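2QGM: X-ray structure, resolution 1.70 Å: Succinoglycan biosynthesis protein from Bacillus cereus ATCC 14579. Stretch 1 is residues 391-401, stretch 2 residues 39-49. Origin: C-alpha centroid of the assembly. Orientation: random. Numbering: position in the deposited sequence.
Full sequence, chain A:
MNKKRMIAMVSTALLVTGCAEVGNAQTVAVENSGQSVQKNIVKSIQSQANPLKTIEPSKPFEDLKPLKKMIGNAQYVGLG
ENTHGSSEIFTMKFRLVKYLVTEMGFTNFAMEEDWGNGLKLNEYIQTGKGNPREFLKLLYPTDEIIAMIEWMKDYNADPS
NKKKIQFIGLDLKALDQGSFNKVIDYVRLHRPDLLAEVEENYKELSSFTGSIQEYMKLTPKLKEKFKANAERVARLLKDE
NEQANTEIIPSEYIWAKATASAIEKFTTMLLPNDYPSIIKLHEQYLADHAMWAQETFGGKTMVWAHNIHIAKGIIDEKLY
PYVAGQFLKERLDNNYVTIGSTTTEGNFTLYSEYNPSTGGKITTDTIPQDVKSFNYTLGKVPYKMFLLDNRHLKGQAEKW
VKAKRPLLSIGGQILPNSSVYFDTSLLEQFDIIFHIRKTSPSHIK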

# COMPACT_ATOMS: atom_id res chain seq x y z
N ARG A 391 8.52 -15.34 -11.55
CA ARG A 391 7.63 -16.33 -12.16
C ARG A 391 8.20 -17.09 -13.34
O ARG A 391 7.83 -18.24 -13.57
CB ARG A 391 6.34 -15.65 -12.62
CG ARG A 391 5.66 -14.81 -11.56
CD ARG A 391 4.57 -13.98 -12.19
NE ARG A 391 5.13 -13.07 -13.18
CZ ARG A 391 4.42 -12.25 -13.93
NH1 ARG A 391 3.10 -12.20 -13.82
NH2 ARG A 391 5.03 -11.46 -14.81
N HIS A 392 9.08 -16.46 -14.11
CA HIS A 392 9.63 -17.11 -15.30
C HIS A 392 11.11 -17.46 -15.25
O HIS A 392 11.72 -17.76 -16.28
CB HIS A 392 9.33 -16.23 -16.52
CG HIS A 392 7.87 -15.95 -16.70
ND1 HIS A 392 6.95 -16.94 -16.97
CD2 HIS A 392 7.16 -14.80 -16.62
CE1 HIS A 392 5.74 -16.41 -17.03
NE2 HIS A 392 5.84 -15.11 -16.82
N LEU A 393 11.70 -17.43 -14.05
CA LEU A 393 13.10 -17.78 -13.89
C LEU A 393 13.31 -19.26 -14.19
O LEU A 393 12.40 -20.06 -14.04
CB LEU A 393 13.57 -17.49 -12.47
CG LEU A 393 13.63 -16.03 -12.05
CD1 LEU A 393 13.95 -15.93 -10.57
CD2 LEU A 393 14.68 -15.30 -12.89
N LYS A 394 14.53 -19.59 -14.62
CA LYS A 394 14.93 -20.96 -14.91
C LYS A 394 16.30 -21.17 -14.28
O LYS A 394 16.88 -20.24 -13.72
CB LYS A 394 15.03 -21.19 -16.43
CG LYS A 394 13.73 -20.99 -17.19
CD LYS A 394 12.70 -22.06 -16.88
CE LYS A 394 11.41 -21.82 -17.65
NZ LYS A 394 10.40 -22.89 -17.43
N GLY A 395 16.82 -22.39 -14.36
CA GLY A 395 18.13 -22.67 -13.79
C GLY A 395 18.21 -22.55 -12.28
O GLY A 395 17.25 -22.82 -11.56
N GLN A 396 19.38 -22.14 -11.80
CA GLN A 396 19.62 -22.01 -10.37
C GLN A 396 18.82 -20.87 -9.73
O GLN A 396 18.39 -20.98 -8.58
CB GLN A 396 21.11 -21.81 -10.11
CG GLN A 396 21.98 -22.86 -10.80
CD GLN A 396 22.36 -24.02 -9.91
OE1 GLN A 396 21.57 -24.48 -9.08
NE2 GLN A 396 23.59 -24.50 -10.07
N ALA A 397 18.61 -19.79 -10.48
CA ALA A 397 17.86 -18.66 -9.95
C ALA A 397 16.44 -19.09 -9.60
O ALA A 397 15.86 -18.64 -8.62
CB ALA A 397 17.81 -17.53 -10.98
N GLU A 398 15.89 -19.98 -10.43
CA GLU A 398 14.54 -20.49 -10.22
C GLU A 398 14.44 -21.32 -8.96
O GLU A 398 13.50 -21.18 -8.17
CB GLU A 398 14.11 -21.32 -11.42
CG GLU A 398 12.96 -22.27 -11.14
CD GLU A 398 12.51 -23.02 -12.38
OE1 GLU A 398 13.38 -23.46 -13.16
OE2 GLU A 398 11.29 -23.18 -12.57
N LYS A 399 15.40 -22.21 -8.77
CA LYS A 399 15.42 -23.08 -7.59
C LYS A 399 15.59 -22.20 -6.36
O LYS A 399 15.03 -22.47 -5.29
CB LYS A 399 16.58 -24.07 -7.71
CG LYS A 399 16.49 -25.27 -6.80
CD LYS A 399 17.66 -26.22 -7.06
CE LYS A 399 17.58 -27.45 -6.18
NZ LYS A 399 17.57 -27.07 -4.74
N TRP A 400 16.34 -21.12 -6.53
CA TRP A 400 16.62 -20.17 -5.46
C TRP A 400 15.39 -19.43 -4.94
O TRP A 400 15.15 -19.41 -3.73
CB TRP A 400 17.67 -19.17 -5.95
CG TRP A 400 17.99 -18.05 -4.99
CD1 TRP A 400 18.66 -18.15 -3.80
CD2 TRP A 400 17.66 -16.67 -5.16
NE1 TRP A 400 18.77 -16.91 -3.22
CE2 TRP A 400 18.16 -15.98 -4.03
CE3 TRP A 400 16.99 -15.94 -6.15
CZ2 TRP A 400 18.02 -14.60 -3.88
CZ3 TRP A 400 16.84 -14.56 -5.99
CH2 TRP A 400 17.36 -13.91 -4.86
N VAL A 401 14.60 -18.82 -5.82
CA VAL A 401 13.42 -18.08 -5.38
C VAL A 401 12.33 -18.96 -4.78
O VAL A 401 11.50 -18.49 -4.00
CB VAL A 401 12.78 -17.27 -6.53
CG1 VAL A 401 13.73 -16.18 -6.99
CG2 VAL A 401 12.43 -18.19 -7.67
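Stretch 2 39-49: KNIVKSIQSQA

Stretch 2 is helical over nearly its whole length and lies almost square across the first turns of the helix in stretch 1: the N-to-C directions differ by 101° (signed crossing angle -101°), and the axes approach to 7.4 Å. At the crossing the residues in touch include the small Ala-397 and Ser-44. Ala-397 points toward stretch 2, its CA 5.1 Å from the CA of Ile-45, while Gln-396 CA lies 5.3 Å from Ile-41 CA.

The polar rule is a serine placed near the start of a helix, where backbone amides lack partners from a preceding turn. Ser-44, with chi1 in the t well, accepts a hydrogen bond from Ala-397 N to its OG at 3.0 Å. Gly-395 suits this spot: its phi is positive, and an ideal CB there would come 3.3 Å from Ser-44 OG. Leu-393, whose side chain leaves its backbone sideways, brings CD2 to 3.7 Å from Gln-48 CB.

The apolar rule is a stepped fit. Ile-45 CG1 rests 3.8 Å from Ala-397 CB, and its CD1 sits over one face of the Trp-400 ring, 3.6 Å from the six-membered-ring centroid, a CH-pi contact. One turn earlier, Ile-41 sets CG2 3.8 Å from Gln-396 CB and CD1 4.4 Å from Trp-400 CD1.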

# COMPACT_ATOMS: atom_id res chain seq x y z
N LYS A 39 28.24 -18.37 -6.05
CA LYS A 39 28.77 -17.91 -7.33
C LYS A 39 27.85 -18.23 -8.51
O LYS A 39 27.48 -17.34 -9.28
CB LYS A 39 30.15 -18.51 -7.58
CG LYS A 39 30.90 -17.92 -8.77
CD LYS A 39 32.36 -18.37 -8.79
CE LYS A 39 33.10 -17.81 -10.00
NZ LYS A 39 32.50 -18.29 -11.27
N ASN A 40 27.47 -19.49 -8.64
CA ASN A 40 26.61 -19.93 -9.73
C ASN A 40 25.19 -19.37 -9.67
O ASN A 40 24.62 -18.98 -10.70
CB ASN A 40 26.55 -21.46 -9.77
CG ASN A 40 27.90 -22.09 -10.07
OD1 ASN A 40 28.45 -21.94 -11.16
ND2 ASN A 40 28.45 -22.81 -9.09
N ILE A 41 24.60 -19.32 -8.48
CA ILE A 41 23.25 -18.79 -8.36
C ILE A 41 23.23 -17.28 -8.63
O ILE A 41 22.27 -16.77 -9.21
CB ILE A 41 22.64 -19.08 -6.96
CG1 ILE A 41 23.48 -18.44 -5.86
CG2 ILE A 41 22.52 -20.59 -6.75
CD1 ILE A 41 22.96 -18.71 -4.46
N VAL A 42 24.28 -16.58 -8.22
CA VAL A 42 24.35 -15.15 -8.46
C VAL A 42 24.47 -14.91 -9.97
O VAL A 42 24.00 -13.91 -10.49
CB VAL A 42 25.56 -14.49 -7.75
CG1 VAL A 42 25.76 -13.07 -8.25
CG2 VAL A 42 25.34 -14.48 -6.24
N LYS A 43 25.11 -15.86 -10.65
CA LYS A 43 25.29 -15.75 -12.09
C LYS A 43 23.97 -15.97 -12.82
O LYS A 43 23.70 -15.33 -13.84
CB LYS A 43 26.33 -16.78 -12.57
CG LYS A 43 27.03 -16.39 -13.86
CD LYS A 43 27.85 -15.12 -13.67
CE LYS A 43 28.29 -14.52 -15.00
NZ LYS A 43 29.15 -15.42 -15.81
N SER A 44 23.15 -16.88 -12.30
CA SER A 44 21.86 -17.21 -12.89
C SER A 44 20.88 -16.05 -12.76
O SER A 44 20.12 -15.77 -13.69
CB SER A 44 21.29 -18.47 -12.21
OG SER A 44 20.15 -18.96 -12.89
N ILE A 45 20.90 -15.37 -11.62
CA ILE A 45 20.01 -14.24 -11.38
C ILE A 45 20.45 -13.07 -12.26
O ILE A 45 19.63 -12.43 -12.92
CB ILE A 45 20.06 -13.80 -9.90
CG1 ILE A 45 19.73 -14.99 -8.99
CG2 ILE A 45 19.06 -12.66 -9.67
CD1 ILE A 45 19.98 -14.73 -7.51
N GLN A 46 21.75 -12.80 -12.25
CA GLN A 46 22.32 -11.71 -13.05
C GLN A 46 21.92 -11.84 -14.52
O GLN A 46 21.54 -10.85 -15.16
CB GLN A 46 23.84 -11.76 -12.93
CG GLN A 46 24.59 -10.79 -13.83
CD GLN A 46 26.06 -11.16 -13.94
OE1 GLN A 46 26.65 -11.67 -12.99
NE2 GLN A 46 26.67 -10.90 -15.10
N SER A 47 22.02 -13.05 -15.05
CA SER A 47 21.70 -13.32 -16.44
C SER A 47 20.22 -13.14 -16.78
O SER A 47 19.85 -12.84 -17.91
CB SER A 47 22.13 -14.74 -16.82
OG SER A 47 21.76 -15.05 -18.15
N GLN A 48 19.36 -13.32 -15.78
CA GLN A 48 17.93 -13.21 -16.00
C GLN A 48 17.31 -11.91 -15.49
O GLN A 48 16.12 -11.67 -15.69
CB GLN A 48 17.24 -14.42 -15.38
CG GLN A 48 17.68 -15.73 -16.03
CD GLN A 48 17.10 -16.96 -15.35
OE1 GLN A 48 17.75 -17.58 -14.50
NE2 GLN A 48 15.89 -17.31 -15.73
N ALA A 49 18.13 -11.07 -14.87
CA ALA A 49 17.65 -9.79 -14.34
C ALA A 49 17.66 -8.69 -15.41
O ALA A 49 18.39 -8.79 -16.41
CB ALA A 49 18.53 -9.37 -13.14